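Local coordinates for pentacotripeptide-repeat region of PRORP domain-containing protein (Brachypodium distachyon, PDB 4ME2) that probably binds RNA sequence-specifically, as a chloroplast pentatricopeptide repeat protein of helix-turn-helix repeats associated with group II intron RNA, at residues A104-R109 with D140-A145; E148-G153 with G161-E166. One frame throughout, in Å; residues are numbered along the deposited sequence.

Contact 1 of 2, residues A104-R109 with D140-A145; sequences ALHVAR and DALVEA
Helix segments 104-109 and 140-145 run side by side in the same direction, their axes 9° apart and 12.5 Å away from each other at closest approach, so the backbones stay apart and side chains, with one water, fill the gap. Leu142 reaches across with CG anti to its backbone N, and its CD1 methyl does the touching. That methyl meets CD2 of Leu105 at 4.0 Å, the two leucines crossing at about a right angle, and approaches CE1 of the His106 ring obliquely at 3.9 Å. Near-parallel helices separated in the chain by one intervening helix are what a stack of helix-turn-helix repeats produces, as in pentatricopeptide repeat proteins; here helix 118-126 completes the packing, its Tyr121 touching both Leu105 and Leu142. Beyond this apolar patch the contact turns polar. Arg109 leaves its helix with CG anti to the carbonyl carbon and bends at chi3 (50°), which brings the guanidinium over the Ala145 methyl: CB lies against one face, toward the rim, 3.4 Å from NH2. NH1 donates to ND1 of His106 at 3.0 Å; ND1 accepts it in the ring plane, but the bond is distinctly bent (137°), and it ties the two side chains of one helix turn together. NE has a partner in Glu149, one turn past Ala145, and water 1, at the guanidinium edge, takes a weak bond from NH2 while donating to Ala145 O at 2.9 Å. An alanine in place of Arg109 would remove the guanidinium and would probably leave ND1 of His106 without this donor, Glu149 without this partner and the Ala145 methyl without its flat cover.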
loop_
_atom_site.group_PDB
_atom_site.type_symbol
_atom_site.label_atom_id
_atom_site.label_comp_id
_atom_site.label_asym_id
_atom_site.label_seq_id
_atom_site.Cartn_x
_atom_site.Cartn_y
_atom_site.Cartn_z
ATOM N N ALA A 104 12.366 3.558 0.907
ATOM C CA ALA A 104 12.919 2.440 1.684
ATOM C C ALA A 104 12.023 1.208 1.571
ATOM O O ALA A 104 12.520 0.087 1.389
ATOM C CB ALA A 104 13.133 2.823 3.140
ATOM N N LEU A 105 10.712 1.423 1.674
ATOM C CA LEU A 105 9.733 0.345 1.499
ATOM C C LEU A 105 9.944 -0.371 0.166
ATOM O O LEU A 105 9.957 -1.601 0.121
ATOM C CB LEU A 105 8.290 0.867 1.609
ATOM C CG LEU A 105 7.153 -0.149 1.381
ATOM C CD1 LEU A 105 7.249 -1.306 2.360
ATOM C CD2 LEU A 105 5.793 0.524 1.473
ATOM N N HIS A 106 10.104 0.387 -0.915
ATOM C CA HIS A 106 10.292 -0.222 -2.234
ATOM C C HIS A 106 11.561 -1.031 -2.353
ATOM O O HIS A 106 11.588 -2.043 -3.068
ATOM C CB HIS A 106 10.178 0.814 -3.339
ATOM C CG HIS A 106 8.762 1.248 -3.612
ATOM N ND1 HIS A 106 7.776 0.374 -3.918
ATOM C CD2 HIS A 106 8.188 2.513 -3.638
ATOM C CE1 HIS A 106 6.632 1.052 -4.123
ATOM N NE2 HIS A 106 6.890 2.363 -3.954
ATOM N N VAL A 107 12.617 -0.615 -1.653
ATOM C CA VAL A 107 13.821 -1.437 -1.560
ATOM C C VAL A 107 13.462 -2.746 -0.853
ATOM O O VAL A 107 13.812 -3.824 -1.334
ATOM C CB VAL A 107 14.979 -0.725 -0.829
ATOM C CG1 VAL A 107 16.175 -1.656 -0.689
ATOM C CG2 VAL A 107 15.404 0.539 -1.577
ATOM N N ALA A 108 12.745 -2.666 0.268
ATOM C CA ALA A 108 12.365 -3.880 1.008
ATOM C C ALA A 108 11.537 -4.834 0.143
ATOM O O ALA A 108 11.710 -6.057 0.205
ATOM C CB ALA A 108 11.610 -3.522 2.279
ATOM N N ARG A 109 10.647 -4.264 -0.666
ATOM C CA ARG A 109 9.708 -5.057 -1.463
ATOM C C ARG A 109 10.410 -5.981 -2.464
ATOM O O ARG A 109 9.828 -6.977 -2.885
ATOM C CB ARG A 109 8.712 -4.145 -2.194
ATOM C CG ARG A 109 7.688 -3.447 -1.299
ATOM C CD ARG A 109 6.693 -2.612 -2.106
ATOM N NE ARG A 109 6.150 -3.430 -3.186
ATOM C CZ ARG A 109 6.499 -3.336 -4.466
ATOM N NH1 ARG A 109 7.351 -2.405 -4.870
ATOM N NH2 ARG A 109 5.977 -4.175 -5.353
ATOM N N ASP A 140 -1.055 5.824 -5.148
ATOM C CA ASP A 140 -1.721 5.060 -6.207
ATOM C C ASP A 140 -0.775 4.023 -6.804
ATOM O O ASP A 140 -1.185 2.894 -7.097
ATOM C CB ASP A 140 -2.238 5.971 -7.325
ATOM C CG ASP A 140 -3.354 6.887 -6.877
ATOM O OD1 ASP A 140 -3.878 6.740 -5.751
ATOM O OD2 ASP A 140 -3.703 7.780 -7.679
ATOM N N ALA A 141 0.483 4.424 -6.989
ATOM C CA ALA A 141 1.504 3.540 -7.533
ATOM C C ALA A 141 1.807 2.382 -6.582
ATOM O O ALA A 141 1.996 1.251 -7.029
ATOM C CB ALA A 141 2.773 4.316 -7.875
ATOM N N LEU A 142 1.831 2.663 -5.280
ATOM C CA LEU A 142 2.052 1.616 -4.281
ATOM C C LEU A 142 0.949 0.560 -4.349
ATOM O O LEU A 142 1.222 -0.642 -4.228
ATOM C CB LEU A 142 2.144 2.220 -2.876
ATOM C CG LEU A 142 2.298 1.234 -1.707
ATOM C CD1 LEU A 142 3.572 0.411 -1.853
ATOM C CD2 LEU A 142 2.265 1.972 -0.379
ATOM N N VAL A 143 -0.290 1.007 -4.559
ATOM C CA VAL A 143 -1.420 0.088 -4.667
ATOM C C VAL A 143 -1.312 -0.780 -5.921
ATOM O O VAL A 143 -1.559 -1.984 -5.863
ATOM C CB VAL A 143 -2.776 0.816 -4.579
ATOM C CG1 VAL A 143 -3.914 -0.109 -4.975
ATOM C CG2 VAL A 143 -2.987 1.333 -3.166
ATOM N N GLU A 144 -0.921 -0.183 -7.044
ATOM C CA GLU A 144 -0.654 -0.971 -8.247
ATOM C C GLU A 144 0.438 -2.010 -8.003
ATOM O O GLU A 144 0.324 -3.141 -8.472
ATOM C CB GLU A 144 -0.282 -0.077 -9.431
ATOM C CG GLU A 144 -1.421 0.808 -9.905
ATOM C CD GLU A 144 -2.648 0.023 -10.318
ATOM O OE1 GLU A 144 -2.522 -0.880 -11.175
ATOM O OE2 GLU A 144 -3.743 0.312 -9.795
ATOM N N ALA A 145 1.475 -1.630 -7.253
ATOM C CA ALA A 145 2.590 -2.531 -6.950
ATOM C C ALA A 145 2.150 -3.694 -6.064
ATOM O O ALA A 145 2.614 -4.819 -6.238
ATOM C CB ALA A 145 3.754 -1.771 -6.318
HETATM O O HOH W 1 4.956 -5.140 -7.955
#

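Contact 2 of 2, residues E148-G153 with G161-E166; sequences EEKERG and GVWVGE
The C-terminal turn of helix 133-151 meets the loop that leads on to helix 168-180, a linker between successive helices of the helical-repeat fold that closes with a type I beta turn from Trp163 to Glu166. Lys150 has the largest share of the contact. Its CG stands anti to the carbonyl carbon (chi1 -60°), and further bends at chi2 and chi3 curl the aliphatic chain across the six-membered ring of Trp163. CB sits over the face in a CH-pi contact, 4.3 Å from the centroid, and CG lies 3.7 Å from CH2. The curl delivers NZ to Glu166, whose own chain, anti at chi1 and bent at chi2, offers the syn lone pair of OE1 for a salt bridge. Water 2 joins the same pair, accepting from NZ and donating to OE2 of Glu166. Glu151, extended beyond CG, runs to the indole edge, where its OE1 lies in the ring plane and takes a long, weak but nearly straight bond from NE1 of Trp163 (3.4 Å, 171°); the carboxylate is turned 73° from the indole. Phe146, earlier on the same helix, packs edge-to-face with the indole. Val162 packs against the last turn of the helix: its CG2 faces CG of Glu151 at 4.1 Å, while its CG1 presses against Lys150 O at 3.1 Å.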
loop_
_atom_site.group_PDB
_atom_site.type_symbol
_atom_site.label_atom_id
_atom_site.label_comp_id
_atom_site.label_asym_id
_atom_site.label_seq_id
_atom_site.Cartn_x
_atom_site.Cartn_y
_atom_site.Cartn_z
ATOM N N GLU A 148 0.044 -6.083 -8.264
ATOM C CA GLU A 148 0.969 -6.803 -9.140
ATOM C C GLU A 148 1.776 -7.858 -8.383
ATOM O O GLU A 148 1.862 -9.008 -8.826
ATOM C CB GLU A 148 1.897 -5.840 -9.887
ATOM C CG GLU A 148 3.050 -6.540 -10.602
ATOM C CD GLU A 148 3.507 -5.833 -11.868
ATOM O OE1 GLU A 148 2.990 -4.738 -12.177
ATOM O OE2 GLU A 148 4.388 -6.386 -12.568
ATOM N N GLU A 149 2.356 -7.487 -7.243
ATOM C CA GLU A 149 3.168 -8.448 -6.497
ATOM C C GLU A 149 2.359 -9.669 -6.050
ATOM O O GLU A 149 2.906 -10.758 -5.908
ATOM C CB GLU A 149 3.903 -7.797 -5.316
ATOM C CG GLU A 149 3.031 -7.455 -4.119
ATOM C CD GLU A 149 3.697 -6.508 -3.134
ATOM O OE1 GLU A 149 4.885 -6.172 -3.312
ATOM O OE2 GLU A 149 3.024 -6.105 -2.167
ATOM N N LYS A 150 1.056 -9.494 -5.851
ATOM C CA LYS A 150 0.191 -10.615 -5.496
ATOM C C LYS A 150 -0.142 -11.451 -6.724
ATOM O O LYS A 150 0.035 -12.667 -6.721
ATOM C CB LYS A 150 -1.099 -10.117 -4.844
ATOM C CG LYS A 150 -0.891 -9.311 -3.575
ATOM C CD LYS A 150 -0.487 -10.183 -2.398
ATOM C CE LYS A 150 -1.630 -11.095 -1.976
ATOM N NZ LYS A 150 -1.317 -11.811 -0.710
ATOM N N GLU A 151 -0.614 -10.792 -7.775
ATOM C CA GLU A 151 -1.144 -11.496 -8.942
ATOM C C GLU A 151 -0.066 -12.151 -9.799
ATOM O O GLU A 151 -0.294 -13.208 -10.387
ATOM C CB GLU A 151 -2.022 -10.565 -9.775
ATOM C CG GLU A 151 -3.252 -10.088 -9.023
ATOM C CD GLU A 151 -4.225 -9.327 -9.898
ATOM O OE1 GLU A 151 -5.408 -9.230 -9.506
ATOM O OE2 GLU A 151 -3.816 -8.827 -10.967
ATOM N N ARG A 152 1.108 -11.533 -9.858
ATOM C CA ARG A 152 2.229 -12.092 -10.607
ATOM C C ARG A 152 3.199 -12.854 -9.693
ATOM O O ARG A 152 4.271 -13.276 -10.131
ATOM C CB ARG A 152 2.957 -10.987 -11.380
ATOM C CG ARG A 152 2.060 -10.155 -12.286
ATOM C CD ARG A 152 2.850 -9.055 -12.983
ATOM N NE ARG A 152 4.294 -9.304 -12.941
ATOM C CZ ARG A 152 5.056 -9.558 -14.002
ATOM N NH1 ARG A 152 4.530 -9.585 -15.220
ATOM N NH2 ARG A 152 6.355 -9.778 -13.846
ATOM N N GLY A 153 2.811 -13.030 -8.429
ATOM C CA GLY A 153 3.613 -13.766 -7.450
ATOM C C GLY A 153 3.513 -15.265 -7.652
ATOM O O GLY A 153 2.829 -15.723 -8.567
ATOM N N GLY A 161 -6.596 -19.041 -6.563
ATOM C CA GLY A 161 -6.264 -17.655 -6.839
ATOM C C GLY A 161 -5.499 -16.990 -5.714
ATOM O O GLY A 161 -5.480 -17.475 -4.582
ATOM N N VAL A 162 -4.883 -15.858 -6.023
ATOM C CA VAL A 162 -4.002 -15.208 -5.075
ATOM C C VAL A 162 -4.738 -14.610 -3.890
ATOM O O VAL A 162 -4.129 -14.358 -2.860
ATOM C CB VAL A 162 -3.177 -14.096 -5.745
ATOM C CG1 VAL A 162 -2.260 -14.684 -6.802
ATOM C CG2 VAL A 162 -4.092 -13.045 -6.357
ATOM N N TRP A 163 -6.039 -14.390 -4.033
ATOM C CA TRP A 163 -6.763 -13.561 -3.082
ATOM C C TRP A 163 -7.675 -14.285 -2.142
ATOM O O TRP A 163 -8.059 -13.727 -1.121
ATOM C CB TRP A 163 -7.586 -12.526 -3.816
ATOM C CG TRP A 163 -6.805 -11.532 -4.620
ATOM C CD1 TRP A 163 -6.704 -11.455 -5.995
ATOM C CD2 TRP A 163 -6.031 -10.410 -4.117
ATOM N NE1 TRP A 163 -5.930 -10.394 -6.365
ATOM C CE2 TRP A 163 -5.496 -9.729 -5.292
ATOM C CE3 TRP A 163 -5.734 -9.925 -2.867
ATOM C CZ2 TRP A 163 -4.693 -8.616 -5.191
ATOM C CZ3 TRP A 163 -4.926 -8.797 -2.773
ATOM C CH2 TRP A 163 -4.419 -8.159 -3.912
ATOM N N VAL A 164 -8.052 -15.517 -2.473
ATOM C CA VAL A 164 -9.024 -16.264 -1.660
ATOM C C VAL A 164 -8.601 -16.465 -0.197
ATOM O O VAL A 164 -9.449 -16.515 0.698
ATOM C CB VAL A 164 -9.402 -17.607 -2.327
ATOM C CG1 VAL A 164 -10.206 -18.495 -1.387
ATOM C CG2 VAL A 164 -10.194 -17.348 -3.598
ATOM N N GLY A 165 -7.295 -16.562 0.043
ATOM C CA GLY A 165 -6.775 -16.740 1.397
ATOM C C GLY A 165 -6.301 -15.466 2.077
ATOM O O GLY A 165 -5.678 -15.522 3.141
ATOM N N GLU A 166 -6.598 -14.316 1.474
ATOM C CA GLU A 166 -6.148 -13.019 1.991
ATOM C C GLU A 166 -6.751 -12.657 3.346
ATOM O O GLU A 166 -7.935 -12.900 3.588
ATOM C CB GLU A 166 -6.467 -11.908 0.985
ATOM C CG GLU A 166 -5.784 -10.585 1.288
ATOM C CD GLU A 166 -4.278 -10.653 1.113
ATOM O OE1 GLU A 166 -3.802 -11.501 0.328
ATOM O OE2 GLU A 166 -3.569 -9.861 1.764
HETATM O O HOH W 2 -0.760 -9.762 1.052
#

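Both contacts use helix 133-151, one after the other along its length, with centres about 16 Å apart. Contact 1 is partly buried and lies nearer the middle of the chain, about 7 Å from its centre; it joins two helices that are distant in sequence, with leucine packing and a guanidinium laid on a methyl. Contact 2 is a surface contact about 14 Å from that centre, fastening the same helix to the linker that follows it through a salt bridge and indole packing. They meet in a salt bridge where Arg109 NE of contact 1 pairs with Glu149 OE1 of contact 2 at 3.0 Å, and Tyr121 OH bonds to the other carboxylate oxygen of Glu149.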